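Local coordinates for fructokinase (Vibrio cholerae serotype O1, PDB 5EYN), which phosphorylates fructose with ATP as phosphate donor, as a sugar kinase of the PfkB (ribokinase-like) family, at residues 53-59 against 270-274. Residues are numbered along the deposited sequence.
Sequences AIARLSG and GGLLY
The last turn of helix 46-56 packs against a middle turn of helix 264-278, their backbones nearest at Ala53 and Gly270 (CA to CA 5.0 Å). Small residues permit this: Ala53 CB sits 3.8 Å from Gly270 CA, and a CB on Gly270 would collide with it. Past Arg56 the first helix ends in a Schellman motif, with Gly59 N to Ile54 O at 2.9 Å and Ser58 N to Ala55 O at 2.8 Å; Ser58, the C-prime residue, takes the positive phi (81/18) that turns the chain out of the helix.

In the side-chain packing, Ile54 (mt) sets CG1 in van der Waals contact with Gly270 O, 3.5 Å. Ile54 CD1 makes an apolar contact with Leu273 CB (4.1 Å), as does Leu57 (mt) CD1 with Gly271 CA (3.8 Å) and Tyr274 CB (3.9 Å).

Tyr274, chi1 t, points its CA-to-CB bond toward 53-59. Leu57 CB makes a CH-pi contact over the Tyr274 ring face, 4.0 Å from the centroid, while Gly59 CA meets the ring edge, 3.5 Å from Tyr274 CE1, where a side chain would clash.

Polar groups meet at exposed Ser58, whose short side chain lets OG donate to Leu57 O (2.6 Å); one water bridges Ser58 OG (3.1 Å) and Tyr274 OH (2.7 Å).

The two helices carry the fructose-binding residues Asn49 and Asp266, consistent with a contact joining two sides of the sugar site. Leu57 continues onto Cys298 of helix 285-302 and Leu318 of helix 315-322, and Ile54 touches Ser61 of strand 61-68.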
loop_
_atom_site.group_PDB
_atom_site.type_symbol
_atom_site.label_atom_id
_atom_site.label_comp_id
_atom_site.label_asym_id
_atom_site.label_seq_id
_atom_site.Cartn_x
_atom_site.Cartn_y
_atom_site.Cartn_z
ATOM N N ALA A 53 -2.874 22.325 -8.231
ATOM C CA ALA A 53 -3.855 23.395 -8.130
ATOM C C ALA A 53 -3.289 24.670 -8.716
ATOM O O ALA A 53 -3.977 25.386 -9.443
ATOM C CB ALA A 53 -4.248 23.634 -6.710
ATOM N N ILE A 54 -2.043 24.979 -8.367
ATOM C CA ILE A 54 -1.394 26.179 -8.876
ATOM C C ILE A 54 -1.249 26.117 -10.399
ATOM O O ILE A 54 -1.561 27.074 -11.106
ATOM C CB ILE A 54 -0.034 26.375 -8.192
ATOM C CG1 ILE A 54 -0.256 26.747 -6.728
ATOM C CG2 ILE A 54 0.754 27.446 -8.898
ATOM C CD1 ILE A 54 0.998 26.668 -5.868
ATOM N N ALA A 55 -0.774 24.986 -10.902
ATOM C CA ALA A 55 -0.591 24.807 -12.335
ATOM C C ALA A 55 -1.908 24.938 -13.108
ATOM O O ALA A 55 -1.955 25.554 -14.171
ATOM C CB ALA A 55 0.075 23.471 -12.617
ATOM N N ARG A 56 -2.986 24.411 -12.547
ATOM C CA ARG A 56 -4.279 24.468 -13.221
ATOM C C ARG A 56 -4.759 25.894 -13.360
ATOM O O ARG A 56 -5.503 26.201 -14.282
ATOM C CB ARG A 56 -5.314 23.659 -12.464
ATOM C CG ARG A 56 -5.069 22.180 -12.551
ATOM C CD ARG A 56 -6.279 21.446 -12.956
ATOM N NE ARG A 56 -6.028 20.015 -13.063
ATOM C CZ ARG A 56 -6.901 19.083 -12.732
ATOM N NH1 ARG A 56 -8.084 19.426 -12.264
ATOM N NH2 ARG A 56 -6.585 17.813 -12.873
ATOM N N LEU A 57 -4.343 26.761 -12.450
ATOM C CA LEU A 57 -4.692 28.175 -12.488
ATOM C C LEU A 57 -3.700 28.968 -13.338
ATOM O O LEU A 57 -3.775 30.182 -13.369
ATOM C CB LEU A 57 -4.754 28.741 -11.063
ATOM C CG LEU A 57 -5.883 28.214 -10.169
ATOM C CD1 LEU A 57 -5.627 28.623 -8.718
ATOM C CD2 LEU A 57 -7.231 28.714 -10.647
ATOM N N SER A 58 -2.814 28.267 -14.043
ATOM C CA SER A 58 -1.830 28.864 -14.958
ATOM C C SER A 58 -0.600 29.415 -14.217
ATOM O O SER A 58 0.161 30.204 -14.768
ATOM C CB SER A 58 -2.470 29.941 -15.851
ATOM O OG SER A 58 -2.345 31.217 -15.259
ATOM N N GLY A 59 -0.397 28.982 -12.977
ATOM C CA GLY A 59 0.762 29.400 -12.224
ATOM C C GLY A 59 1.976 28.539 -12.494
ATOM O O GLY A 59 1.925 27.544 -13.215
ATOM N N GLY A 270 -3.664 26.080 -2.807
ATOM C CA GLY A 270 -3.276 26.335 -4.183
ATOM C C GLY A 270 -3.790 27.651 -4.731
ATOM O O GLY A 270 -3.047 28.406 -5.358
ATOM N N GLY A 271 -5.061 27.951 -4.483
ATOM C CA GLY A 271 -5.592 29.230 -4.921
ATOM C C GLY A 271 -4.929 30.401 -4.217
ATOM O O GLY A 271 -4.588 31.414 -4.844
ATOM N N LEU A 272 -4.750 30.263 -2.908
ATOM C CA LEU A 272 -4.091 31.277 -2.105
ATOM C C LEU A 272 -2.706 31.567 -2.644
ATOM O O LEU A 272 -2.359 32.719 -2.943
ATOM C CB LEU A 272 -3.983 30.792 -0.669
ATOM C CG LEU A 272 -3.281 31.732 0.308
ATOM C CD1 LEU A 272 -4.078 32.998 0.509
ATOM C CD2 LEU A 272 -3.067 31.034 1.634
ATOM N N LEU A 273 -1.889 30.526 -2.762
ATOM C CA LEU A 273 -0.494 30.716 -3.155
ATOM C C LEU A 273 -0.363 31.118 -4.608
ATOM O O LEU A 273 0.519 31.884 -4.947
ATOM C CB LEU A 273 0.372 29.474 -2.889
ATOM C CG LEU A 273 0.478 29.042 -1.437
ATOM C CD1 LEU A 273 1.401 27.835 -1.313
ATOM C CD2 LEU A 273 0.994 30.181 -0.559
ATOM N N TYR A 274 -1.253 30.635 -5.474
ATOM C CA TYR A 274 -1.236 31.112 -6.848
ATOM C C TYR A 274 -1.356 32.640 -6.836
ATOM O O TYR A 274 -0.553 33.341 -7.453
ATOM C CB TYR A 274 -2.356 30.502 -7.695
ATOM C CG TYR A 274 -2.475 31.242 -9.009
ATOM C CD1 TYR A 274 -1.472 31.143 -9.969
ATOM C CD2 TYR A 274 -3.529 32.105 -9.253
ATOM C CE1 TYR A 274 -1.536 31.858 -11.155
ATOM C CE2 TYR A 274 -3.597 32.812 -10.432
ATOM C CZ TYR A 274 -2.592 32.685 -11.371
ATOM O OH TYR A 274 -2.643 33.384 -12.555
HETATM O O HOH W 1 -0.376 33.345 -14.064
#